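Local atomic coordinates of ATP-citrate lyase beta-subunit (Chlorobium limicola, PDB entry 6HXJ), a protein that probably takes part in the ATP- and CoA-dependent cleavage of citrate to acetyl-CoA and oxaloacetate, as a member of the succinate/malate CoA ligase family. Residues F339-K343 and L372-F377; F332-I336 and G365-I369; V351-R357 and D378-R384; I261-T265 and L303-I307; A280-T284 and V392-M396. All coordinates share one frame; numbering follows the deposited sequence.

Contact 1 (F339-K343 and L372-F377)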
# COMPACT_ATOMS: atom_id res chain seq x y z
N PHE A 339 18.82 -36.14 -36.25
CA PHE A 339 19.10 -36.54 -37.63
C PHE A 339 19.93 -35.48 -38.33
O PHE A 339 20.82 -35.81 -39.10
CB PHE A 339 17.80 -36.79 -38.42
CG PHE A 339 17.21 -38.17 -38.33
CD1 PHE A 339 17.99 -39.27 -37.99
CD2 PHE A 339 15.87 -38.38 -38.64
CE1 PHE A 339 17.44 -40.55 -37.91
CE2 PHE A 339 15.33 -39.67 -38.58
CZ PHE A 339 16.11 -40.74 -38.20
N ARG A 340 19.62 -34.19 -38.06
CA ARG A 340 20.31 -33.02 -38.57
C ARG A 340 21.73 -32.96 -38.00
O ARG A 340 22.68 -32.68 -38.74
CB ARG A 340 19.53 -31.76 -38.19
CG ARG A 340 18.25 -31.53 -39.00
CD ARG A 340 17.88 -30.08 -39.12
NE ARG A 340 16.80 -29.59 -38.25
CZ ARG A 340 15.59 -29.26 -38.68
NH1 ARG A 340 15.23 -29.48 -39.94
NH2 ARG A 340 14.68 -28.80 -37.82
N GLU A 341 21.86 -33.27 -36.69
CA GLU A 341 23.13 -33.29 -35.95
C GLU A 341 24.06 -34.38 -36.51
O GLU A 341 25.25 -34.17 -36.71
CB GLU A 341 22.86 -33.50 -34.45
CG GLU A 341 24.00 -33.05 -33.53
CD GLU A 341 25.18 -33.97 -33.28
OE1 GLU A 341 25.19 -35.12 -33.77
OE2 GLU A 341 26.11 -33.53 -32.55
N SER A 342 23.49 -35.54 -36.78
CA SER A 342 24.19 -36.70 -37.29
C SER A 342 24.58 -36.54 -38.75
O SER A 342 25.66 -36.99 -39.13
CB SER A 342 23.32 -37.94 -37.11
OG SER A 342 22.99 -38.14 -35.74
N LYS A 343 23.71 -35.90 -39.57
CA LYS A 343 23.94 -35.65 -40.99
C LYS A 343 25.02 -34.63 -41.27
O LYS A 343 25.72 -34.74 -42.28
CB LYS A 343 22.68 -35.27 -41.75
CG LYS A 343 22.75 -35.78 -43.20
CD LYS A 343 22.26 -34.78 -44.21
CE LYS A 343 22.05 -35.47 -45.53
NZ LYS A 343 21.26 -34.63 -46.46
N LEU A 372 12.32 -32.89 -44.02
CA LEU A 372 13.70 -33.36 -44.08
C LEU A 372 14.12 -33.90 -45.46
O LEU A 372 15.30 -34.07 -45.69
CB LEU A 372 14.05 -34.37 -42.99
CG LEU A 372 14.34 -33.82 -41.60
CD1 LEU A 372 14.45 -34.95 -40.60
CD2 LEU A 372 15.64 -33.06 -41.56
N GLN A 373 13.17 -34.09 -46.40
CA GLN A 373 13.44 -34.44 -47.79
C GLN A 373 14.14 -33.30 -48.54
O GLN A 373 14.98 -33.58 -49.40
CB GLN A 373 12.14 -34.79 -48.56
CG GLN A 373 11.64 -36.21 -48.35
CD GLN A 373 10.23 -36.50 -48.85
OE1 GLN A 373 9.55 -37.38 -48.32
NE2 GLN A 373 9.75 -35.82 -49.89
N GLU A 374 13.82 -32.03 -48.22
CA GLU A 374 14.44 -30.95 -48.97
C GLU A 374 15.89 -30.69 -48.48
O GLU A 374 16.69 -30.14 -49.23
CB GLU A 374 13.57 -29.67 -49.13
CG GLU A 374 13.10 -28.90 -47.91
CD GLU A 374 11.68 -28.37 -48.02
OE1 GLU A 374 10.76 -29.02 -47.47
OE2 GLU A 374 11.48 -27.34 -48.71
N GLU A 375 16.25 -31.24 -47.30
CA GLU A 375 17.58 -31.16 -46.73
C GLU A 375 18.50 -32.26 -47.27
O GLU A 375 19.64 -32.37 -46.82
CB GLU A 375 17.51 -31.16 -45.20
CG GLU A 375 16.93 -29.87 -44.63
CD GLU A 375 16.56 -29.95 -43.17
OE1 GLU A 375 15.38 -29.73 -42.84
OE2 GLU A 375 17.47 -30.22 -42.34
N GLY A 376 18.02 -33.06 -48.23
CA GLY A 376 18.78 -34.11 -48.89
C GLY A 376 18.72 -35.51 -48.30
O GLY A 376 19.48 -36.39 -48.73
N PHE A 377 17.84 -35.73 -47.31
CA PHE A 377 17.66 -37.03 -46.65
C PHE A 377 16.82 -37.95 -47.52
O PHE A 377 15.76 -37.53 -48.03
CB PHE A 377 16.95 -36.86 -45.29
CG PHE A 377 17.80 -36.28 -44.19
CD1 PHE A 377 18.50 -37.11 -43.32
CD2 PHE A 377 17.84 -34.91 -43.97
CE1 PHE A 377 19.26 -36.58 -42.29
CE2 PHE A 377 18.63 -34.38 -42.94
CZ PHE A 377 19.32 -35.22 -42.10
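Arg340 and Glu375 form a salt bridge, with NH1 of the arginine 2.9 Å from OE1 of the carboxylate. A second, weak hydrogen bond runs from the same NH1 to OE2 of Glu375 at 3.4 Å, nearly straight at 163°. Both oxygens are therefore served by one nitrogen, and the guanidinium and carboxylate planes lie only 19° apart, with the acid at the guanidinium's edge. CD of Arg340 also lies beside OE2. Three residues further along the helix, Lys343 sends NZ to the carbonyl O of Glu375 at 2.8 Å, a weak hydrogen bond. The same ammonium stands over one face of Phe377, 4.4 Å from the ring centroid in a cation-pi arrangement, and CD of Lys343 packs on that face as a CH-pi contact. Lysine and phenylalanine run past one another in opposite directions.

These partners join helix 328-344 to the link between helix 362-371 and edge strand 378-382, where a type I turn from Gln373 to Gly376 precedes the last strand of the flavodoxin-like sheet. Gly376 has the positive phi that suits glycine. It follows Glu375, whose carbonyl O takes the weak bond from Lys343.

Phe377 also meets the helix backbone: the carbonyl O of Phe339 lies at its ring edge, 3.4 Å from CZ, and CB of Phe339 touches CE1. Leu372 divides its branches, CD1 at the rim of the Phe339 ring, 4.2 Å from CD2, and CD2 against Arg340. Beyond this layer Phe339 continues onto Ile353 and onto Thr304 of helix 297-309.

Contact 2 (F332-I336 and G365-I369); sequences FSGII and GLAAI
Phe332, Ile369 and Ile336 carry this apolar seam between two nearly parallel helices, whose short segments run at 12° with axes 9.7 Å apart; no hydrogen bond crosses it. The ring of Phe332 presents its edge to the backbone of Gly365, with CD2 3.3 Å from the carbonyl O, near the ring plane. Gly365 has no side chain to intervene, and its CA lies 5.6 Å from that of Phe332. One corner of the same ring, CE2, meets two aliphatic ends: CG2 of Ile369 at 3.8 Å and CD1 of Leu366 at 3.9 Å. Ile369 works with both branches. Its CG1 is anti to the backbone N (chi1 -160°), which carries CD1 away from Phe332 to CG1 of Ile336, 3.6 Å off. Ile336 in turn reaches across with CD1, which rests on CB of Ala368 at 3.6 Å. Putting an alanine at Phe332 removes the ring, and would probably open a gap beside Gly365 and leave Leu366 CD1 and Ile369 CG2 without their partner. Around the seam, Ile369 also packs on Ile379 and Val381 of strand 378-382, Phe332 on Tyr291 of strand 287-292, and Ile335 on helix 297-309, which places both helices on one face of the sheet.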
# COMPACT_ATOMS: atom_id res chain seq x y z
N PHE A 332 9.24 -36.15 -32.48
CA PHE A 332 9.78 -36.07 -33.83
C PHE A 332 10.69 -34.89 -33.97
O PHE A 332 11.62 -35.00 -34.76
CB PHE A 332 8.70 -36.06 -34.93
CG PHE A 332 8.35 -37.44 -35.43
CD1 PHE A 332 8.58 -38.57 -34.65
CD2 PHE A 332 7.81 -37.62 -36.70
CE1 PHE A 332 8.29 -39.85 -35.13
CE2 PHE A 332 7.50 -38.90 -37.17
CZ PHE A 332 7.74 -40.01 -36.38
N SER A 333 10.53 -33.81 -33.18
CA SER A 333 11.49 -32.69 -33.24
C SER A 333 12.87 -33.12 -32.68
O SER A 333 13.90 -32.74 -33.23
CB SER A 333 10.94 -31.45 -32.54
OG SER A 333 11.19 -31.44 -31.14
N GLY A 334 12.85 -33.95 -31.63
CA GLY A 334 14.05 -34.50 -31.02
C GLY A 334 14.75 -35.43 -31.98
O GLY A 334 15.97 -35.40 -32.07
N ILE A 335 13.97 -36.25 -32.76
CA ILE A 335 14.44 -37.19 -33.81
C ILE A 335 15.04 -36.39 -34.96
O ILE A 335 16.13 -36.72 -35.43
CB ILE A 335 13.35 -38.22 -34.31
CG1 ILE A 335 12.91 -39.18 -33.18
CG2 ILE A 335 13.84 -39.05 -35.53
CD1 ILE A 335 11.69 -40.04 -33.47
N ILE A 336 14.33 -35.34 -35.41
CA ILE A 336 14.75 -34.45 -36.50
C ILE A 336 16.06 -33.77 -36.12
O ILE A 336 17.01 -33.83 -36.91
CB ILE A 336 13.63 -33.44 -36.94
CG1 ILE A 336 12.44 -34.15 -37.60
CG2 ILE A 336 14.19 -32.38 -37.90
CD1 ILE A 336 11.17 -33.33 -37.65
N GLY A 365 4.05 -33.44 -36.66
CA GLY A 365 5.31 -34.17 -36.57
C GLY A 365 5.68 -34.86 -37.87
O GLY A 365 6.86 -34.83 -38.27
N LEU A 366 4.68 -35.50 -38.55
CA LEU A 366 4.89 -36.19 -39.83
C LEU A 366 5.25 -35.21 -40.94
O LEU A 366 6.08 -35.54 -41.77
CB LEU A 366 3.72 -37.10 -40.25
CG LEU A 366 3.67 -38.59 -39.77
CD1 LEU A 366 3.79 -38.77 -38.26
CD2 LEU A 366 2.43 -39.26 -40.28
N ALA A 367 4.64 -34.01 -40.93
CA ALA A 367 4.93 -32.93 -41.89
C ALA A 367 6.34 -32.39 -41.67
O ALA A 367 7.06 -32.15 -42.64
CB ALA A 367 3.91 -31.81 -41.74
N ALA A 368 6.76 -32.25 -40.40
CA ALA A 368 8.10 -31.80 -40.01
C ALA A 368 9.17 -32.81 -40.47
O ALA A 368 10.22 -32.40 -40.97
CB ALA A 368 8.15 -31.60 -38.52
N ILE A 369 8.90 -34.10 -40.35
CA ILE A 369 9.82 -35.16 -40.75
C ILE A 369 9.93 -35.30 -42.31
O ILE A 369 11.02 -35.58 -42.81
CB ILE A 369 9.46 -36.48 -39.99
CG1 ILE A 369 10.63 -37.50 -39.96
CG2 ILE A 369 8.18 -37.16 -40.44
CD1 ILE A 369 11.56 -37.48 -38.75

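Contact 3 (V351-R357 and D378-R384)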
# COMPACT_ATOMS: atom_id res chain seq x y z
N VAL A 351 22.31 -43.70 -46.21
CA VAL A 351 21.27 -44.36 -45.41
C VAL A 351 19.87 -43.80 -45.74
O VAL A 351 19.70 -42.58 -45.93
CB VAL A 351 21.56 -44.34 -43.89
CG1 VAL A 351 22.91 -44.98 -43.58
CG2 VAL A 351 21.52 -42.93 -43.36
N LYS A 352 18.92 -44.71 -45.92
CA LYS A 352 17.52 -44.39 -46.19
C LYS A 352 16.81 -44.47 -44.84
O LYS A 352 17.09 -45.37 -44.04
CB LYS A 352 16.92 -45.38 -47.21
CG LYS A 352 17.56 -45.30 -48.60
CD LYS A 352 17.15 -46.44 -49.52
CE LYS A 352 17.90 -46.41 -50.83
NZ LYS A 352 17.33 -45.41 -51.78
N ILE A 353 15.93 -43.52 -44.55
CA ILE A 353 15.15 -43.48 -43.31
C ILE A 353 13.72 -43.86 -43.67
O ILE A 353 13.19 -43.37 -44.68
CB ILE A 353 15.27 -42.08 -42.59
CG1 ILE A 353 16.74 -41.77 -42.21
CG2 ILE A 353 14.38 -42.01 -41.34
CD1 ILE A 353 17.08 -40.35 -41.85
N TRP A 354 13.10 -44.76 -42.87
CA TRP A 354 11.72 -45.23 -43.04
C TRP A 354 10.90 -44.82 -41.83
O TRP A 354 11.19 -45.25 -40.71
CB TRP A 354 11.67 -46.75 -43.25
CG TRP A 354 12.53 -47.23 -44.39
CD1 TRP A 354 13.85 -47.59 -44.34
CD2 TRP A 354 12.14 -47.33 -45.76
NE1 TRP A 354 14.29 -47.94 -45.59
CE2 TRP A 354 13.27 -47.80 -46.48
CE3 TRP A 354 10.93 -47.11 -46.45
CZ2 TRP A 354 13.22 -48.04 -47.86
CZ3 TRP A 354 10.89 -47.35 -47.81
CH2 TRP A 354 12.02 -47.81 -48.51
N VAL A 355 9.91 -43.94 -42.05
CA VAL A 355 9.07 -43.40 -41.00
C VAL A 355 7.63 -43.90 -41.15
O VAL A 355 7.05 -43.82 -42.24
CB VAL A 355 9.15 -41.85 -40.92
CG1 VAL A 355 8.34 -41.29 -39.75
CG2 VAL A 355 10.59 -41.38 -40.82
N ARG A 356 7.07 -44.42 -40.06
CA ARG A 356 5.66 -44.83 -39.95
C ARG A 356 5.26 -44.57 -38.51
O ARG A 356 5.83 -45.17 -37.59
CB ARG A 356 5.41 -46.30 -40.38
CG ARG A 356 3.93 -46.66 -40.52
CD ARG A 356 3.34 -47.12 -39.20
NE ARG A 356 1.94 -47.49 -39.31
CZ ARG A 356 1.11 -47.64 -38.28
NH1 ARG A 356 1.55 -47.45 -37.04
NH2 ARG A 356 -0.15 -47.98 -38.49
N ARG A 357 4.31 -43.67 -38.31
CA ARG A 357 3.91 -43.29 -36.97
C ARG A 357 2.48 -42.70 -36.92
O ARG A 357 1.95 -42.19 -37.91
CB ARG A 357 4.94 -42.29 -36.40
CG ARG A 357 4.80 -41.90 -34.92
CD ARG A 357 5.01 -43.04 -33.95
NE ARG A 357 5.20 -42.55 -32.58
CZ ARG A 357 4.65 -43.09 -31.50
NH1 ARG A 357 3.86 -44.16 -31.61
NH2 ARG A 357 4.89 -42.57 -30.30
N ASP A 378 17.25 -39.23 -47.66
CA ASP A 378 16.51 -40.28 -48.39
C ASP A 378 15.41 -40.85 -47.42
O ASP A 378 15.43 -42.03 -47.03
CB ASP A 378 17.49 -41.36 -48.89
CG ASP A 378 17.01 -42.18 -50.08
OD1 ASP A 378 15.89 -42.73 -50.02
OD2 ASP A 378 17.80 -42.36 -51.03
N ILE A 379 14.48 -39.98 -47.01
CA ILE A 379 13.44 -40.28 -46.03
C ILE A 379 12.06 -40.55 -46.68
O ILE A 379 11.55 -39.72 -47.45
CB ILE A 379 13.41 -39.16 -44.92
CG1 ILE A 379 12.45 -39.51 -43.76
CG2 ILE A 379 13.14 -37.75 -45.47
CD1 ILE A 379 12.75 -38.79 -42.47
N HIS A 380 11.47 -41.72 -46.34
CA HIS A 380 10.12 -42.14 -46.75
C HIS A 380 9.25 -42.11 -45.49
O HIS A 380 9.57 -42.77 -44.50
CB HIS A 380 10.12 -43.55 -47.41
CG HIS A 380 11.05 -43.65 -48.59
ND1 HIS A 380 12.40 -43.93 -48.42
CD2 HIS A 380 10.80 -43.46 -49.90
CE1 HIS A 380 12.93 -43.91 -49.64
NE2 HIS A 380 12.00 -43.64 -50.56
N VAL A 381 8.21 -41.25 -45.50
CA VAL A 381 7.34 -41.11 -44.34
C VAL A 381 5.90 -41.50 -44.73
O VAL A 381 5.34 -41.03 -45.73
CB VAL A 381 7.46 -39.76 -43.52
CG1 VAL A 381 8.55 -38.83 -44.03
CG2 VAL A 381 6.12 -39.03 -43.33
N TYR A 382 5.36 -42.42 -43.93
CA TYR A 382 4.03 -43.00 -44.07
C TYR A 382 3.19 -42.74 -42.82
O TYR A 382 3.71 -42.52 -41.72
CB TYR A 382 4.12 -44.52 -44.35
CG TYR A 382 5.02 -44.88 -45.51
CD1 TYR A 382 4.53 -44.92 -46.81
CD2 TYR A 382 6.37 -45.17 -45.31
CE1 TYR A 382 5.36 -45.25 -47.88
CE2 TYR A 382 7.21 -45.49 -46.37
CZ TYR A 382 6.70 -45.52 -47.66
OH TYR A 382 7.54 -45.82 -48.71
N ASP A 383 1.87 -42.76 -43.02
CA ASP A 383 0.91 -42.57 -41.96
C ASP A 383 0.33 -43.95 -41.58
O ASP A 383 0.75 -44.97 -42.12
CB ASP A 383 -0.19 -41.61 -42.44
CG ASP A 383 -1.01 -42.11 -43.62
OD1 ASP A 383 -0.40 -42.48 -44.66
OD2 ASP A 383 -2.26 -42.15 -43.50
N ARG A 384 -0.66 -43.96 -40.66
CA ARG A 384 -1.39 -45.13 -40.15
C ARG A 384 -1.93 -46.09 -41.22
O ARG A 384 -2.04 -47.29 -40.94
CB ARG A 384 -2.52 -44.66 -39.26
CG ARG A 384 -3.43 -43.64 -39.91
CD ARG A 384 -3.98 -42.70 -38.89
NE ARG A 384 -4.93 -43.43 -38.07
CZ ARG A 384 -5.10 -43.22 -36.78
NH1 ARG A 384 -4.41 -42.28 -36.15
NH2 ARG A 384 -5.98 -43.95 -36.11
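Strands 352-356 and 378-382 run parallel at 10° with axes 4.6 Å apart, and Ile353 and Val355 each use N and O to hydrogen-bond the neighbouring strand: Ile353 to Asp378 O and His380 N, Val355 to His380 O and Tyr382 N. On one side of the sheet Trp354 and His380 form an offset stack. The histidine lies against the six-membered ring with centroids 4.5 Å apart and planes at 16°, while Tyr382 OH comes to the indole's edge. Nearby, Lys352 curls at chi4 to bring NZ within 3.2 Å of Asp378 OD2, a salt bridge met on the syn side but 35° out of the carboxylate plane. This is a beta-alpha-beta crossover, joined through helix 362-371, and the opposite side faces that helix: Ile379 CD1 wedges against Ile353 CG2 and Val355 CG2, both at 3.8 Å. At the C-terminal ends Arg356 NH2 donates to Arg384 O at 3.2 Å; its NH1 bonds Gly320 O and pairs with an acidic side chain of another protein's chain. A leucine at Arg356 would probably leave Arg384 O and Gly320 O without these donors and that acid without its mate. Arg357 NH1 hydrogen-bonds Ala321 O and a citrate anion, probably from the crystallisation liquor.

Contact 4 (I261-T265 and L303-I307)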
# COMPACT_ATOMS: atom_id res chain seq x y z
N ILE A 261 20.05 -53.22 -40.32
CA ILE A 261 18.83 -52.46 -40.08
C ILE A 261 18.75 -51.91 -38.63
O ILE A 261 18.60 -52.67 -37.67
CB ILE A 261 17.54 -53.25 -40.49
CG1 ILE A 261 17.63 -53.75 -41.94
CG2 ILE A 261 16.30 -52.39 -40.34
CD1 ILE A 261 17.74 -55.24 -42.06
N ALA A 262 18.77 -50.58 -38.51
CA ALA A 262 18.70 -49.88 -37.22
C ALA A 262 17.28 -49.44 -36.82
O ALA A 262 16.60 -48.73 -37.56
CB ALA A 262 19.67 -48.70 -37.20
N LEU A 263 16.86 -49.86 -35.64
CA LEU A 263 15.53 -49.52 -35.14
C LEU A 263 15.55 -48.31 -34.21
O LEU A 263 16.39 -48.24 -33.31
CB LEU A 263 14.88 -50.72 -34.41
CG LEU A 263 14.91 -52.10 -35.07
CD1 LEU A 263 14.51 -53.18 -34.08
CD2 LEU A 263 14.05 -52.11 -36.34
N LEU A 264 14.62 -47.37 -34.43
CA LEU A 264 14.36 -46.18 -33.61
C LEU A 264 12.83 -46.15 -33.44
O LEU A 264 12.11 -45.31 -33.98
CB LEU A 264 14.91 -44.90 -34.29
CG LEU A 264 14.64 -43.51 -33.62
CD1 LEU A 264 15.01 -43.47 -32.15
CD2 LEU A 264 15.30 -42.39 -34.38
N THR A 265 12.33 -47.15 -32.73
CA THR A 265 10.89 -47.36 -32.59
C THR A 265 10.31 -46.95 -31.21
O THR A 265 10.97 -47.01 -30.17
CB THR A 265 10.57 -48.81 -32.97
OG1 THR A 265 11.38 -49.66 -32.16
CG2 THR A 265 10.88 -49.11 -34.46
N LEU A 303 18.98 -40.45 -28.09
CA LEU A 303 18.74 -41.80 -28.61
C LEU A 303 18.95 -41.88 -30.12
O LEU A 303 19.64 -42.80 -30.58
CB LEU A 303 17.35 -42.31 -28.21
CG LEU A 303 17.07 -43.84 -28.38
CD1 LEU A 303 18.22 -44.72 -27.86
CD2 LEU A 303 15.81 -44.23 -27.66
N THR A 304 18.40 -40.90 -30.87
CA THR A 304 18.52 -40.78 -32.32
C THR A 304 19.99 -40.71 -32.69
O THR A 304 20.42 -41.48 -33.54
CB THR A 304 17.74 -39.54 -32.85
OG1 THR A 304 16.39 -39.62 -32.42
CG2 THR A 304 17.79 -39.40 -34.36
N GLU A 305 20.75 -39.81 -32.03
CA GLU A 305 22.18 -39.58 -32.26
C GLU A 305 23.00 -40.87 -32.12
O GLU A 305 23.76 -41.20 -33.03
CB GLU A 305 22.69 -38.44 -31.37
CG GLU A 305 22.33 -37.10 -31.98
CD GLU A 305 22.68 -35.85 -31.20
OE1 GLU A 305 23.72 -35.85 -30.50
OE2 GLU A 305 21.94 -34.85 -31.33
N THR A 306 22.75 -41.64 -31.04
CA THR A 306 23.39 -42.93 -30.75
C THR A 306 23.17 -43.94 -31.90
O THR A 306 24.13 -44.61 -32.32
CB THR A 306 22.82 -43.48 -29.41
OG1 THR A 306 22.88 -42.49 -28.39
CG2 THR A 306 23.51 -44.75 -28.93
N ILE A 307 21.92 -44.03 -32.40
CA ILE A 307 21.50 -44.95 -33.47
C ILE A 307 22.21 -44.62 -34.79
O ILE A 307 22.64 -45.53 -35.51
CB ILE A 307 19.96 -45.00 -33.57
CG1 ILE A 307 19.42 -45.74 -32.33
CG2 ILE A 307 19.46 -45.73 -34.84
CD1 ILE A 307 18.10 -45.35 -31.91
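In the flavodoxin-like sheet, Ala262 and Leu264 of the inner strand 261-266 pack on Thr304 and Ile307 of helix 297-309, which connects the two flanking strands 287-292 and 315-318 in a beta-alpha-beta crossover. Ile307 is the wedge on the helix side. Its branches split at CB: CG2 is anti to the backbone N and CG1 lies beside that N (chi1 -70°), and they meet different residues. CG2 sits 3.8 Å from the methyl of Ala262, whereas CD1, at the end of the other branch, touches CD1 of Leu264 at 3.6 Å and also approaches the carbonyl O of Leu263. Leu264 crosses Ile307 at a slant and forks over the helix. Its CD2 lies 3.6 Å from OG1 of Thr304 and 3.9 Å from CG2 of the same threonine, and CD1 also reaches CG of Leu303 at 4.3 Å. The contact of OG1 with Leu264 is packing, since this hydroxyl is hydrogen-bonded to Val300 O one turn earlier. All six touching residues are buried. Nearby, Leu264 and Thr304 both reach Ile335 of helix 328-344, Leu303 and Ile307 lean on Phe253 of strand 250-255, and Ile307 also packs on Asn287 and Ala289 of strand 287-292.

Contact 5 (A280-T284 and V392-M396)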
# COMPACT_ATOMS: atom_id res chain seq x y z
N ALA A 280 12.24 -62.13 -39.40
CA ALA A 280 11.31 -62.89 -40.24
C ALA A 280 11.53 -62.60 -41.74
O ALA A 280 11.50 -63.53 -42.55
CB ALA A 280 9.86 -62.61 -39.84
N ARG A 281 11.81 -61.32 -42.08
CA ARG A 281 12.06 -60.88 -43.45
C ARG A 281 13.50 -61.16 -43.93
O ARG A 281 13.89 -60.73 -45.03
CB ARG A 281 11.65 -59.40 -43.64
CG ARG A 281 10.13 -59.12 -43.53
CD ARG A 281 9.27 -59.72 -44.64
NE ARG A 281 8.64 -60.99 -44.24
CZ ARG A 281 7.37 -61.12 -43.88
NH1 ARG A 281 6.56 -60.06 -43.85
NH2 ARG A 281 6.89 -62.31 -43.55
N GLY A 282 14.27 -61.91 -43.14
CA GLY A 282 15.63 -62.32 -43.46
C GLY A 282 16.71 -61.38 -42.97
O GLY A 282 17.87 -61.77 -42.87
N GLY A 283 16.32 -60.13 -42.68
CA GLY A 283 17.20 -59.07 -42.22
C GLY A 283 17.94 -59.31 -40.92
O GLY A 283 17.75 -60.33 -40.24
N THR A 284 18.82 -58.35 -40.59
CA THR A 284 19.64 -58.35 -39.38
C THR A 284 19.42 -57.04 -38.63
O THR A 284 19.46 -55.97 -39.25
CB THR A 284 21.13 -58.56 -39.72
OG1 THR A 284 21.52 -57.66 -40.75
CG2 THR A 284 21.45 -59.99 -40.12
N VAL A 392 9.22 -52.41 -42.96
CA VAL A 392 10.34 -53.35 -42.90
C VAL A 392 10.46 -54.08 -44.25
O VAL A 392 11.57 -54.32 -44.72
CB VAL A 392 10.18 -54.33 -41.69
CG1 VAL A 392 11.11 -55.52 -41.78
CG2 VAL A 392 10.34 -53.60 -40.36
N ASP A 393 9.32 -54.34 -44.92
CA ASP A 393 9.29 -55.01 -46.23
C ASP A 393 9.86 -54.08 -47.29
O ASP A 393 10.77 -54.47 -48.03
CB ASP A 393 7.85 -55.44 -46.60
CG ASP A 393 7.08 -56.29 -45.58
OD1 ASP A 393 7.68 -56.67 -44.53
OD2 ASP A 393 5.88 -56.58 -45.82
N LEU A 394 9.37 -52.83 -47.30
CA LEU A 394 9.78 -51.76 -48.21
C LEU A 394 11.28 -51.49 -48.09
O LEU A 394 11.93 -51.19 -49.10
CB LEU A 394 8.97 -50.50 -47.90
CG LEU A 394 7.68 -50.34 -48.71
CD1 LEU A 394 6.62 -51.36 -48.34
CD2 LEU A 394 7.13 -48.97 -48.52
N ALA A 395 11.82 -51.65 -46.87
CA ALA A 395 13.23 -51.47 -46.55
C ALA A 395 14.06 -52.66 -47.03
O ALA A 395 15.15 -52.46 -47.58
CB ALA A 395 13.41 -51.26 -45.06
N MET A 396 13.54 -53.91 -46.86
CA MET A 396 14.18 -55.16 -47.28
C MET A 396 14.30 -55.22 -48.81
O MET A 396 15.32 -55.68 -49.33
CB MET A 396 13.39 -56.39 -46.80
CG MET A 396 13.52 -56.70 -45.31
SD MET A 396 15.20 -56.88 -44.60
CE MET A 396 15.91 -58.18 -45.70
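OD1 of Asp393 is the polar focus, approached by three atoms of Arg281. The charged partner is NH1 at 3.6 Å, a long salt bridge and not a hydrogen bond. OD1 lies at the edge of the guanidinium, near its plane, but the carboxylate is turned 59° from that plane, so the two groups do not face each other as a flat pair. The remaining approaches are aliphatic: CD of Arg281 is 3.4 Å from OD1, and CG is 3.6 Å from it. Bends at chi2 and chi3 fold the arginine chain along the acid, so that both its methylenes and its charged end lie near the same oxygen.

The segments join the end of helix 268-280 to the C-terminal helix 391-397, two helices on one face of the flavodoxin-like sheet. Arg281 is the first residue to leave helical angles after the former helix, and Gly282 then takes a positive phi (91°), a backbone conformation that calls for glycine, before the chain turns toward strand 287-292.

Met396 carries the other half of the contact. Its CG rests on CB of Arg281 at 3.7 Å; beyond, bends at chi2 (-53°) and chi3 curl the thioether over the glycines. CE comes 3.3 Å from the carbonyl O of Arg281 and 3.6 Å from N of Gly283, while SD lies 3.8 Å from CA of Gly283, which brings bare backbone against the sulfur. Val392 adds one touch, CG1 to CG of Arg281 at 4.1 Å, and otherwise packs inward on Tyr274, Ala277 and Val278 of helix 268-280. A polar side chain from a chain of another protein packs against Arg281.

In the fold
All five contacts belong to the citrate-binding part of the chain and surround one flavodoxin-like sheet. Contact 4 closes first along the chain, before contacts 1, 2 and 3, whose segments interleave; contact 5 spans those three and interleaves with contact 4. Contacts 1 and 2 share helix 328-344, their centres about 11 Å apart, and meet through Leu372 and Ile336. Contact 3 sits about 11 Å from contact 2, centre to centre, and is covered by these helices on its isoleucine face. Contact 5 lies on the other face, about 23 Å from contact 1 between centres, but reaches contact 3 where Leu394 meets Tyr382. Helices thus pack on both sides of the strands; just beyond strand 352-356 Arg357 meets citrate, consistent with a citrate-binding domain.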